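Local coordinates for Non-structural polyprotein (Sindbis virus, PDB 4GUA) that probably cleaves the alphavirus non-structural polyprotein with its nsP2 cysteine protease, here joined to the macro and zinc-binding domains of nsP3, at residues T317-P322 and V652-H657; T392-A397 and H409-D414; K425-A430 and E464-C469; C630-L635 and V646-V651. All coordinates share one frame; numbering follows the deposited sequence.

Contact 1: T317-P322 and V652-H657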
loop_
_atom_site.group_PDB
_atom_site.type_symbol
_atom_site.label_atom_id
_atom_site.label_comp_id
_atom_site.label_asym_id
_atom_site.label_seq_id
_atom_site.Cartn_x
_atom_site.Cartn_y
_atom_site.Cartn_z
ATOM N N THR A 317 -14.179 -2.557 6.273
ATOM C CA THR A 317 -13.242 -3.510 6.842
ATOM C C THR A 317 -12.333 -4.199 5.818
ATOM O O THR A 317 -11.525 -5.045 6.198
ATOM C CB THR A 317 -14.020 -4.619 7.571
ATOM O OG1 THR A 317 -14.930 -5.242 6.653
ATOM C CG2 THR A 317 -14.801 -4.047 8.736
ATOM N N ARG A 318 -12.459 -3.862 4.536
ATOM C CA ARG A 318 -11.585 -4.461 3.525
ATOM C C ARG A 318 -10.124 -4.263 3.912
ATOM O O ARG A 318 -9.705 -3.148 4.223
ATOM C CB ARG A 318 -11.825 -3.848 2.151
ATOM C CG ARG A 318 -10.679 -4.087 1.165
ATOM C CD ARG A 318 -11.199 -4.630 -0.141
ATOM N NE ARG A 318 -12.312 -3.813 -0.595
ATOM C CZ ARG A 318 -13.403 -4.278 -1.191
ATOM N NH1 ARG A 318 -13.554 -5.571 -1.441
ATOM N NH2 ARG A 318 -14.353 -3.438 -1.550
ATOM N N GLN A 319 -9.341 -5.334 3.877
ATOM C CA GLN A 319 -7.941 -5.227 4.248
ATOM C C GLN A 319 -7.093 -5.175 2.993
ATOM O O GLN A 319 -6.867 -6.196 2.344
ATOM C CB GLN A 319 -7.542 -6.416 5.119
ATOM C CG GLN A 319 -8.318 -6.471 6.422
ATOM C CD GLN A 319 -8.009 -7.696 7.264
ATOM O OE1 GLN A 319 -7.675 -8.764 6.747
ATOM N NE2 GLN A 319 -8.133 -7.546 8.578
ATOM N N PHE A 320 -6.584 -3.982 2.686
ATOM C CA PHE A 320 -5.820 -3.756 1.465
ATOM C C PHE A 320 -4.329 -3.687 1.764
ATOM O O PHE A 320 -3.913 -3.045 2.724
ATOM C CB PHE A 320 -6.269 -2.462 0.782
ATOM C CG PHE A 320 -5.400 -2.055 -0.376
ATOM C CD1 PHE A 320 -5.673 -2.513 -1.661
ATOM C CD2 PHE A 320 -4.307 -1.220 -0.182
ATOM C CE1 PHE A 320 -4.872 -2.147 -2.733
ATOM C CE2 PHE A 320 -3.500 -0.850 -1.249
ATOM C CZ PHE A 320 -3.783 -1.316 -2.528
ATOM N N THR A 321 -3.528 -4.351 0.937
ATOM C CA THR A 321 -2.078 -4.262 1.047
ATOM C C THR A 321 -1.496 -3.996 -0.335
ATOM O O THR A 321 -1.999 -4.521 -1.324
ATOM C CB THR A 321 -1.487 -5.546 1.660
ATOM O OG1 THR A 321 -1.724 -6.663 0.789
ATOM C CG2 THR A 321 -2.123 -5.825 3.017
ATOM N N PRO A 322 -0.454 -3.147 -0.414
ATOM C CA PRO A 322 0.012 -2.745 -1.742
ATOM C C PRO A 322 1.035 -3.677 -2.389
ATOM O O PRO A 322 1.910 -3.188 -3.100
ATOM C CB PRO A 322 0.688 -1.407 -1.454
ATOM C CG PRO A 322 1.288 -1.618 -0.093
ATOM C CD PRO A 322 0.294 -2.470 0.659
ATOM N N VAL A 652 -5.409 -13.374 10.653
ATOM C CA VAL A 652 -5.776 -12.440 9.591
ATOM C C VAL A 652 -5.382 -13.031 8.242
ATOM O O VAL A 652 -4.417 -13.782 8.140
ATOM C CB VAL A 652 -5.115 -11.059 9.774
ATOM C CG1 VAL A 652 -5.568 -10.431 11.078
ATOM C CG2 VAL A 652 -3.605 -11.175 9.743
ATOM N N LEU A 653 -6.174 -12.728 7.225
ATOM C CA LEU A 653 -6.037 -13.356 5.915
ATOM C C LEU A 653 -5.337 -12.557 4.793
ATOM O O LEU A 653 -5.311 -13.010 3.650
ATOM C CB LEU A 653 -7.410 -13.847 5.463
ATOM C CG LEU A 653 -8.045 -14.781 6.497
ATOM C CD1 LEU A 653 -9.434 -15.197 6.067
ATOM C CD2 LEU A 653 -7.166 -16.002 6.722
ATOM N N PHE A 654 -4.808 -11.372 5.082
ATOM C CA PHE A 654 -4.094 -10.620 4.046
ATOM C C PHE A 654 -2.644 -11.091 3.912
ATOM O O PHE A 654 -2.175 -11.912 4.696
ATOM C CB PHE A 654 -4.138 -9.110 4.316
ATOM C CG PHE A 654 -3.495 -8.702 5.614
ATOM C CD1 PHE A 654 -2.125 -8.510 5.693
ATOM C CD2 PHE A 654 -4.261 -8.491 6.750
ATOM C CE1 PHE A 654 -1.532 -8.131 6.879
ATOM C CE2 PHE A 654 -3.671 -8.108 7.939
ATOM C CZ PHE A 654 -2.307 -7.928 8.004
ATOM N N ASN A 655 -1.932 -10.538 2.934
ATOM C CA ASN A 655 -0.567 -10.963 2.636
ATOM C C ASN A 655 0.431 -10.556 3.732
ATOM O O ASN A 655 0.624 -9.362 4.004
ATOM C CB ASN A 655 -0.139 -10.390 1.287
ATOM C CG ASN A 655 1.119 -11.035 0.749
ATOM O OD1 ASN A 655 2.001 -11.445 1.508
ATOM N ND2 ASN A 655 1.209 -11.130 -0.569
ATOM N N PRO A 656 1.053 -11.557 4.381
ATOM C CA PRO A 656 1.968 -11.421 5.526
ATOM C C PRO A 656 3.345 -10.857 5.191
ATOM O O PRO A 656 4.001 -10.309 6.081
ATOM C CB PRO A 656 2.101 -12.852 6.031
ATOM C CG PRO A 656 1.891 -13.685 4.829
ATOM C CD PRO A 656 0.901 -12.964 3.972
ATOM N N HIS A 657 3.786 -11.012 3.943
ATOM C CA HIS A 657 5.095 -10.513 3.528
ATOM C C HIS A 657 5.181 -8.993 3.564
ATOM O O HIS A 657 4.183 -8.295 3.403
ATOM C CB HIS A 657 5.426 -10.977 2.111
ATOM C CG HIS A 657 5.714 -12.439 2.006
ATOM N ND1 HIS A 657 6.447 -13.123 2.952
ATOM C CD2 HIS A 657 5.363 -13.351 1.069
ATOM C CE1 HIS A 657 6.533 -14.393 2.604
ATOM N NE2 HIS A 657 5.883 -14.558 1.465
#
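Gln319 and Phe654 bring their CA atoms to 6.6 Å, and Thr321 and Asn655 theirs to 7.1 Å, so two irregular backbones pass at a spacing bridged by side chains. This is loop-on-loop packing between distant parts of the chain: 317-322 leads from strand 305-312 of the seven-stranded mixed sheet to helix 323-333, with Pro322 at its N-cap position, whereas 652-657 belongs to the zinc-binding domain of nsP3 and contains an Asx turn. Phe654 is met by both Gln319 and Thr321. Its CB is directed toward 317-322, and its CG lies between the backbone N and the carbonyl carbon (chi1 61°). The Gln319 chain, extended beyond CG, brings OE1 to the rim of this ring, in its plane and 3.4 Å from Phe654 CD2. The amide stands almost upright to the ring, their planes 82° apart, and its oxygen meets an aromatic C-H edge. Thr321 approaches the same ring obliquely with its methyl, CG2 lying 3.8 Å from Phe654 CD1. The other branch, Thr321 OG1, hydrogen-bonds to His323 and also sits 4.1 Å from Asn655 CB. Leu540, from another loop, packs against both Gln319 and Phe654. Two polar groups of 652-657 are bound to helix 420-440: Leu653 O accepts a bond from His432, and Asn655 ND2 bonds to Asp436. At the other end of the Asn655 amide, OD1 accepts from His657 N at 3.1 Å, with a 150° angle at the hydrogen and the donor tilted from the carbonyl plane.

Contact 2: T392-A397 and H409-D414. With SO4 (sulfate ion), chain H.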
loop_
_atom_site.group_PDB
_atom_site.type_symbol
_atom_site.label_atom_id
_atom_site.label_comp_id
_atom_site.label_asym_id
_atom_site.label_seq_id
_atom_site.Cartn_x
_atom_site.Cartn_y
_atom_site.Cartn_z
ATOM N N THR A 392 8.502 -27.754 -1.231
ATOM C CA THR A 392 8.300 -26.439 -0.652
ATOM C C THR A 392 7.463 -26.601 0.615
ATOM O O THR A 392 6.697 -27.556 0.728
ATOM C CB THR A 392 7.608 -25.512 -1.668
ATOM O OG1 THR A 392 7.839 -24.142 -1.322
ATOM C CG2 THR A 392 6.113 -25.798 -1.734
ATOM N N GLU A 393 7.606 -25.683 1.567
ATOM C CA GLU A 393 6.944 -25.840 2.864
ATOM C C GLU A 393 5.442 -25.575 2.767
ATOM O O GLU A 393 4.989 -24.814 1.918
ATOM C CB GLU A 393 7.564 -24.895 3.894
ATOM C CG GLU A 393 9.048 -25.120 4.114
ATOM C CD GLU A 393 9.604 -24.302 5.264
ATOM O OE1 GLU A 393 8.869 -23.444 5.799
ATOM O OE2 GLU A 393 10.783 -24.510 5.625
ATOM N N THR A 394 4.675 -26.184 3.664
ATOM C CA THR A 394 3.239 -25.952 3.715
ATOM C C THR A 394 2.959 -24.463 3.893
ATOM O O THR A 394 3.604 -23.792 4.700
ATOM C CB THR A 394 2.595 -26.740 4.867
ATOM O OG1 THR A 394 2.745 -28.148 4.631
ATOM C CG2 THR A 394 1.118 -26.399 4.997
ATOM N N GLY A 395 2.002 -23.940 3.133
ATOM C CA GLY A 395 1.684 -22.527 3.202
ATOM C C GLY A 395 2.515 -21.683 2.248
ATOM O O GLY A 395 2.491 -20.456 2.328
ATOM N N THR A 396 3.255 -22.337 1.354
ATOM C CA THR A 396 4.081 -21.636 0.373
ATOM C C THR A 396 3.858 -22.205 -1.027
ATOM O O THR A 396 3.108 -23.164 -1.202
ATOM C CB THR A 396 5.597 -21.752 0.701
ATOM O OG1 THR A 396 6.081 -23.046 0.328
ATOM C CG2 THR A 396 5.867 -21.511 2.181
ATOM N N ALA A 397 4.521 -21.614 -2.019
ATOM C CA ALA A 397 4.440 -22.102 -3.394
ATOM C C ALA A 397 5.774 -21.924 -4.104
ATOM O O ALA A 397 6.487 -20.949 -3.876
ATOM C CB ALA A 397 3.348 -21.381 -4.157
ATOM N N HIS A 409 3.870 -25.156 -7.740
ATOM C CA HIS A 409 3.459 -26.130 -6.742
ATOM C C HIS A 409 3.058 -25.389 -5.475
ATOM O O HIS A 409 3.897 -24.787 -4.808
ATOM C CB HIS A 409 4.610 -27.100 -6.441
ATOM C CG HIS A 409 5.118 -27.832 -7.647
ATOM N ND1 HIS A 409 4.841 -29.161 -7.881
ATOM C CD2 HIS A 409 5.892 -27.423 -8.681
ATOM C CE1 HIS A 409 5.417 -29.537 -9.010
ATOM N NE2 HIS A 409 6.062 -28.501 -9.514
ATOM N N ALA A 410 1.771 -25.429 -5.145
ATOM C CA ALA A 410 1.274 -24.743 -3.961
ATOM C C ALA A 410 0.824 -25.765 -2.925
ATOM O O ALA A 410 -0.009 -26.621 -3.211
ATOM C CB ALA A 410 0.121 -23.814 -4.339
ATOM N N VAL A 411 1.352 -25.653 -1.711
ATOM C CA VAL A 411 1.074 -26.640 -0.673
ATOM C C VAL A 411 0.105 -26.117 0.376
ATOM O O VAL A 411 0.453 -25.282 1.214
ATOM C CB VAL A 411 2.369 -27.069 0.045
ATOM C CG1 VAL A 411 2.077 -28.165 1.066
ATOM C CG2 VAL A 411 3.412 -27.531 -0.969
ATOM N N GLY A 412 -1.115 -26.638 0.331
ATOM C CA GLY A 412 -2.123 -26.305 1.315
ATOM C C GLY A 412 -1.895 -27.099 2.584
ATOM O O GLY A 412 -1.180 -28.101 2.579
ATOM N N PRO A 413 -2.506 -26.656 3.686
ATOM C CA PRO A 413 -2.403 -27.372 4.957
ATOM C C PRO A 413 -3.218 -28.654 4.969
ATOM O O PRO A 413 -4.291 -28.695 4.367
ATOM C CB PRO A 413 -3.008 -26.381 5.953
ATOM C CG PRO A 413 -3.954 -25.575 5.140
ATOM C CD PRO A 413 -3.258 -25.401 3.828
ATOM N N ASP A 414 -2.716 -29.676 5.657
ATOM C CA ASP A 414 -3.525 -30.841 5.987
ATOM C C ASP A 414 -4.283 -30.526 7.284
ATOM O O ASP A 414 -3.677 -30.292 8.333
ATOM C CB ASP A 414 -2.625 -32.064 6.171
ATOM C CG ASP A 414 -3.409 -33.336 6.413
ATOM O OD1 ASP A 414 -4.627 -33.249 6.684
ATOM O OD2 ASP A 414 -2.808 -34.426 6.325
HETATM S S SO4 H . 3.328 -29.706 7.787
HETATM O O1 SO4 H . 3.824 -30.967 8.335
HETATM O O2 SO4 H . 3.564 -28.627 8.748
HETATM O O3 SO4 H . 4.042 -29.411 6.545
HETATM O O4 SO4 H . 1.891 -29.827 7.523
#
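Gly395 N donates to Val411 O at 2.8 Å in a nearly straight bond (168°), and Val411 N returns one to Thr396 O at 3.1 Å (175°). The two bonds hold a type II beta turn, Glu393 to Thr396, against 409-414. Gly395 takes the third position with phi near 89°, where a CB would collide with the carbonyl oxygen of the residue before. Threonine hydroxyls brace the turn from within. Thr392 OG1 donates to Thr396 OG1 at 2.6 Å, and Thr396 OG1 in turn reaches Glu393 O at 2.6 Å, in the carbonyl plane on a lone pair. Thr394 OG1 donates to O3 of a sulfate ion at 2.6 Å; His418 also holds this ion, which probably comes from the crystallisation liquor. Val411 packs against the turn with its two methyls. CG1 lies 3.6 Å from Thr394 OG1, while CG2 turns to the methyl of Thr392, the two side chains sliding past each other in opposite directions. Thr394 CG2 rests 3.7 Å from Pro413 CA. Beyond the turn, Ala397 and Ala410 form an antiparallel non-hydrogen-bonded pair, CB to CB 4.0 Å, on one face of the sheet. That face is covered by helix 420-440, where Ala397 touches Ala433 and Ala410 touches Val434; Pro413 continues the layer against Leu426 and Leu427. In this macro domain sheet, strand 405-410 lies between strand 360-364, to which it runs parallel, and the antiparallel edge strand 397-402.

Contact 3: K425-A430 and E464-C469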
loop_
_atom_site.group_PDB
_atom_site.type_symbol
_atom_site.label_atom_id
_atom_site.label_comp_id
_atom_site.label_asym_id
_atom_site.label_seq_id
_atom_site.Cartn_x
_atom_site.Cartn_y
_atom_site.Cartn_z
ATOM N N LYS A 425 -4.895 -19.960 8.033
ATOM C CA LYS A 425 -3.815 -19.028 7.714
ATOM C C LYS A 425 -2.861 -19.610 6.669
ATOM O O LYS A 425 -2.449 -18.922 5.733
ATOM C CB LYS A 425 -3.038 -18.680 8.985
ATOM C CG LYS A 425 -1.829 -17.778 8.779
ATOM C CD LYS A 425 -2.220 -16.358 8.452
ATOM C CE LYS A 425 -1.043 -15.415 8.637
ATOM N NZ LYS A 425 -1.365 -14.038 8.168
ATOM N N LEU A 426 -2.502 -20.877 6.839
ATOM C CA LEU A 426 -1.602 -21.544 5.905
ATOM C C LEU A 426 -2.212 -21.630 4.511
ATOM O O LEU A 426 -1.532 -21.419 3.511
ATOM C CB LEU A 426 -1.254 -22.942 6.420
ATOM C CG LEU A 426 -0.305 -22.951 7.624
ATOM C CD1 LEU A 426 -0.296 -24.300 8.316
ATOM C CD2 LEU A 426 1.103 -22.578 7.185
ATOM N N LEU A 427 -3.505 -21.919 4.450
ATOM C CA LEU A 427 -4.208 -22.069 3.186
ATOM C C LEU A 427 -4.203 -20.740 2.439
ATOM O O LEU A 427 -3.870 -20.650 1.251
ATOM C CB LEU A 427 -5.642 -22.512 3.472
ATOM C CG LEU A 427 -6.586 -22.590 2.277
ATOM C CD1 LEU A 427 -6.126 -23.654 1.276
ATOM C CD2 LEU A 427 -7.998 -22.855 2.766
ATOM N N GLN A 428 -4.568 -19.699 3.171
ATOM C CA GLN A 428 -4.597 -18.357 2.640
ATOM C C GLN A 428 -3.213 -17.984 2.128
ATOM O O GLN A 428 -3.079 -17.367 1.075
ATOM C CB GLN A 428 -5.032 -17.386 3.735
ATOM C CG GLN A 428 -5.254 -15.982 3.246
ATOM C CD GLN A 428 -6.346 -15.913 2.206
ATOM O OE1 GLN A 428 -7.532 -15.853 2.536
ATOM N NE2 GLN A 428 -5.954 -15.934 0.938
ATOM N N ASN A 429 -2.184 -18.384 2.871
ATOM C CA ASN A 429 -0.809 -18.033 2.533
ATOM C C ASN A 429 -0.312 -18.739 1.279
ATOM O O ASN A 429 0.467 -18.177 0.508
ATOM C CB ASN A 429 0.125 -18.357 3.703
ATOM C CG ASN A 429 0.139 -17.271 4.759
ATOM O OD1 ASN A 429 -0.425 -16.195 4.573
ATOM N ND2 ASN A 429 0.796 -17.546 5.872
ATOM N N ALA A 430 -0.766 -19.971 1.081
ATOM C CA ALA A 430 -0.429 -20.721 -0.118
ATOM C C ALA A 430 -0.975 -19.970 -1.312
ATOM O O ALA A 430 -0.259 -19.744 -2.296
ATOM C CB ALA A 430 -1.013 -22.120 -0.062
ATOM N N GLU A 464 -16.228 -23.559 0.051
ATOM C CA GLU A 464 -16.486 -22.135 0.253
ATOM C C GLU A 464 -15.257 -21.380 0.779
ATOM O O GLU A 464 -14.918 -20.308 0.276
ATOM C CB GLU A 464 -17.670 -21.946 1.208
ATOM C CG GLU A 464 -17.334 -22.120 2.697
ATOM C CD GLU A 464 -16.868 -23.533 3.064
ATOM O OE1 GLU A 464 -16.821 -24.407 2.172
ATOM O OE2 GLU A 464 -16.530 -23.763 4.247
ATOM N N VAL A 465 -14.584 -21.959 1.771
ATOM C CA VAL A 465 -13.454 -21.304 2.432
ATOM C C VAL A 465 -12.188 -21.331 1.575
ATOM O O VAL A 465 -11.441 -20.356 1.539
ATOM C CB VAL A 465 -13.155 -21.922 3.822
ATOM C CG1 VAL A 465 -12.973 -23.436 3.740
ATOM C CG2 VAL A 465 -11.925 -21.273 4.431
ATOM N N SER A 466 -11.928 -22.450 0.909
ATOM C CA SER A 466 -10.793 -22.536 -0.004
ATOM C C SER A 466 -10.961 -21.532 -1.138
ATOM O O SER A 466 -9.996 -20.907 -1.580
ATOM C CB SER A 466 -10.655 -23.948 -0.572
ATOM O OG SER A 466 -9.438 -24.092 -1.284
ATOM N N LEU A 467 -12.196 -21.392 -1.611
ATOM C CA LEU A 467 -12.515 -20.498 -2.717
ATOM C C LEU A 467 -12.383 -19.050 -2.273
ATOM O O LEU A 467 -11.953 -18.182 -3.038
ATOM C CB LEU A 467 -13.934 -20.749 -3.216
ATOM C CG LEU A 467 -14.441 -19.784 -4.294
ATOM C CD1 LEU A 467 -13.517 -19.768 -5.517
ATOM C CD2 LEU A 467 -15.876 -20.130 -4.693
ATOM N N ASN A 468 -12.772 -18.789 -1.032
ATOM C CA ASN A 468 -12.658 -17.448 -0.489
ATOM C C ASN A 468 -11.195 -17.030 -0.368
ATOM O O ASN A 468 -10.845 -15.887 -0.649
ATOM C CB ASN A 468 -13.355 -17.340 0.865
ATOM C CG ASN A 468 -13.241 -15.955 1.454
ATOM O OD1 ASN A 468 -13.847 -15.007 0.951
ATOM N ND2 ASN A 468 -12.446 -15.820 2.513
ATOM N N CYS A 469 -10.343 -17.953 0.058
ATOM C CA CYS A 469 -8.917 -17.674 0.125
ATOM C C CYS A 469 -8.344 -17.466 -1.274
ATOM O O CYS A 469 -7.485 -16.610 -1.489
ATOM C CB CYS A 469 -8.181 -18.817 0.818
ATOM S SG CYS A 469 -8.589 -19.019 2.561
#
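Gln428 leans on Cys469 along most of its length. Its CB is 4.1 Å from Cys469 SG. CG, anti to the backbone N, follows on the flank of the helix where Leu653 of the zinc-binding domain packs. The chain then bends at chi2 (61°), which turns CD across to the second helix, 3.7 Å from Cys469 CB. At the tip the amide splits its work: OE1 lies 3.3 Å from Cys469 CA, beside the sulfur, and NE2 donates to Cys469 O at 2.9 Å, with an angle of 152° at the hydrogen. The donor comes well to the side of that carbonyl and somewhat out of its plane, so one amide straddles the CA and carbonyl of a single residue. Thr472 and Ala473, one turn further along the same helix, also touch the glutamine. Both helices belong to the alpha/beta macro fold, in which helix 463-474 makes the beta-alpha-beta connection between the parallel strands 445-448 and 480-484, and helix 420-440 packs next to it. The short axes come within 9.4 Å at 43°, their N-to-C directions nearer parallel than antiparallel. Leu427 supplies the apolar half of the interface. Its CD2 sits 3.9 Å from Cys469 SG and equally far from Ser466 CA, so this methyl lies against one turn of the neighbouring helix. Leu424 and Tyr431, also of helix 420-440, touch Cys469 as well. Ser466 OG, near Leu427 CD1, hydrogen-bonds to Leu451 O and to the Tyr431 hydroxyl.

Contact 4: C630-L635 and V646-V651. With ZN (zinc ion), chain V.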
loop_
_atom_site.group_PDB
_atom_site.type_symbol
_atom_site.label_atom_id
_atom_site.label_comp_id
_atom_site.label_asym_id
_atom_site.label_seq_id
_atom_site.Cartn_x
_atom_site.Cartn_y
_atom_site.Cartn_z
ATOM N N CYS A 630 3.098 -16.599 18.912
ATOM C CA CYS A 630 2.104 -17.419 18.235
ATOM C C CYS A 630 2.553 -17.799 16.825
ATOM O O CYS A 630 3.593 -17.343 16.349
ATOM C CB CYS A 630 0.760 -16.702 18.188
ATOM S SG CYS A 630 0.754 -15.231 17.167
ATOM N N SER A 631 1.746 -18.609 16.149
ATOM C CA SER A 631 2.128 -19.156 14.855
ATOM C C SER A 631 2.050 -18.105 13.745
ATOM O O SER A 631 2.587 -18.310 12.651
ATOM C CB SER A 631 1.241 -20.356 14.507
ATOM O OG SER A 631 -0.091 -19.959 14.224
ATOM N N SER A 632 1.384 -16.986 14.023
ATOM C CA SER A 632 1.311 -15.884 13.065
ATOM C C SER A 632 2.563 -15.019 13.136
ATOM O O SER A 632 2.686 -14.029 12.427
ATOM C CB SER A 632 0.067 -15.032 13.296
ATOM O OG SER A 632 -1.100 -15.721 12.887
ATOM N N THR A 633 3.486 -15.386 14.013
ATOM C CA THR A 633 4.802 -14.782 14.001
ATOM C C THR A 633 5.785 -15.918 13.739
ATOM O O THR A 633 6.338 -16.498 14.675
ATOM C CB THR A 633 5.110 -14.093 15.331
ATOM O OG1 THR A 633 4.249 -12.962 15.490
ATOM C CG2 THR A 633 6.558 -13.633 15.393
ATOM N N PRO A 634 5.989 -16.249 12.453
ATOM C CA PRO A 634 6.798 -17.406 12.054
ATOM C C PRO A 634 8.203 -17.337 12.614
ATOM O O PRO A 634 8.839 -16.285 12.580
ATOM C CB PRO A 634 6.828 -17.307 10.530
ATOM C CG PRO A 634 5.627 -16.520 10.176
ATOM C CD PRO A 634 5.446 -15.535 11.285
ATOM N N LEU A 635 8.679 -18.465 13.124
ATOM C CA LEU A 635 10.026 -18.550 13.661
ATOM C C LEU A 635 10.766 -19.693 13.007
ATOM O O LEU A 635 10.155 -20.556 12.374
ATOM C CB LEU A 635 9.982 -18.760 15.173
ATOM C CG LEU A 635 9.608 -17.530 15.994
ATOM C CD1 LEU A 635 9.260 -17.927 17.412
ATOM C CD2 LEU A 635 10.753 -16.527 15.990
ATOM N N VAL A 646 3.532 -21.122 20.484
ATOM C CA VAL A 646 2.152 -21.567 20.644
ATOM C C VAL A 646 1.348 -21.232 19.396
ATOM O O VAL A 646 1.776 -20.426 18.575
ATOM C CB VAL A 646 1.477 -20.910 21.867
ATOM C CG1 VAL A 646 2.330 -21.100 23.107
ATOM C CG2 VAL A 646 1.229 -19.429 21.617
ATOM N N GLN A 647 0.183 -21.851 19.258
ATOM C CA GLN A 647 -0.653 -21.640 18.085
ATOM C C GLN A 647 -1.461 -20.355 18.210
ATOM O O GLN A 647 -1.860 -19.965 19.309
ATOM C CB GLN A 647 -1.580 -22.841 17.884
ATOM C CG GLN A 647 -2.780 -22.879 18.812
ATOM C CD GLN A 647 -3.430 -24.248 18.857
ATOM O OE1 GLN A 647 -2.743 -25.271 18.829
ATOM N NE2 GLN A 647 -4.757 -24.276 18.930
ATOM N N CYS A 648 -1.683 -19.692 17.076
ATOM C CA CYS A 648 -2.535 -18.513 17.027
ATOM C C CYS A 648 -3.990 -18.933 16.855
ATOM O O CYS A 648 -4.333 -19.642 15.906
ATOM C CB CYS A 648 -2.118 -17.586 15.889
ATOM S SG CYS A 648 -3.094 -16.057 15.802
ATOM N N THR A 649 -4.833 -18.504 17.791
ATOM C CA THR A 649 -6.236 -18.907 17.823
ATOM C C THR A 649 -7.176 -18.068 16.947
ATOM O O THR A 649 -8.281 -18.511 16.627
ATOM C CB THR A 649 -6.754 -18.892 19.260
ATOM O OG1 THR A 649 -6.665 -17.560 19.782
ATOM C CG2 THR A 649 -5.923 -19.829 20.124
ATOM N N LYS A 650 -6.755 -16.855 16.589
ATOM C CA LYS A 650 -7.511 -16.014 15.654
ATOM C C LYS A 650 -6.567 -15.283 14.698
ATOM O O LYS A 650 -5.697 -14.531 15.137
ATOM C CB LYS A 650 -8.375 -15.003 16.421
ATOM N N VAL A 651 -6.749 -15.471 13.395
ATOM C CA VAL A 651 -5.766 -14.976 12.427
ATOM C C VAL A 651 -6.311 -13.924 11.467
ATOM O O VAL A 651 -7.506 -13.619 11.470
ATOM C CB VAL A 651 -5.176 -16.132 11.583
ATOM C CG1 VAL A 651 -4.364 -17.069 12.456
ATOM C CG2 VAL A 651 -6.280 -16.886 10.842
HETATM ZN ZN ZN V . -1.495 -14.918 17.036
#
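Cys630 SG and Cys648 SG both bind the zinc ion at 2.3 Å, and Cys605 and Cys607 complete the four-cysteine site of the nsP3 zinc-binding domain. The two ligands reach the metal by different rotations: Cys630 SG lies between the backbone N and the carbonyl carbon (chi1 67°), whereas Cys648 SG is anti to the backbone N (chi1 -178°). Cys630 CB packs 3.8 Å from Cys648 CB beside the metal. A type I beta turn from Cys630 to Thr633, closed by Thr633 N to Cys630 O at 3.0 Å, presents the next two serines to 646-651. Ser631 OG accepts from Cys648 N at 3.3 Å with an angle of 160°, so the backbone of one zinc ligand is tied to the residue following another. Ser632 OG lies 3.5 Å from Cys648 SG and 3.6 Å from Val651 CG1, so the hydroxyl faces both the sulfur and the methyl. Within 630-635, Ser632 N makes a weak bond of 3.7 Å to Cys630 SG. The Val646 carbonyl meets Cys630 in a CA-H...O contact, where the loops leave strands 627-629 and 643-645. Glu422 of helix 420-440 touches Ser631 and Gln647, and Lys425 touches Val651, joining the site to the macro domain. Four sulfur ligands are characteristic of a structural zinc site. If all four are thiolates, as is usual, they would overbalance the metal's charge, and even the weak N-H bond to Cys630 SG would probably help to offset the excess negative charge on sulfur.

Overall arrangement
Helix 420-440 connects much of this set. Contact 3 touches contact 2, where Pro413 CD lies 3.5 Å from Leu427 CA, their centres 11 Å apart within the macro domain. It also touches contact 1, centres 13 Å apart: Lys425 NZ probably hydrogen-bonds to Val652 O at 3.1 Å. The same lysine grazes contact 4, whose segment 646-651 runs directly into 652-657, so the zinc-binding domain's backbone passes from the metal site along the macro domain helix to the 317-322 loop. The Phe654 side chain is about 11 Å from zinc, that of Gln428 about 14 Å. Contact 2 stays about 7 Å, nearest atoms, from contacts 1 and 4; a buffer molecule (MES) is bound near its Gly412.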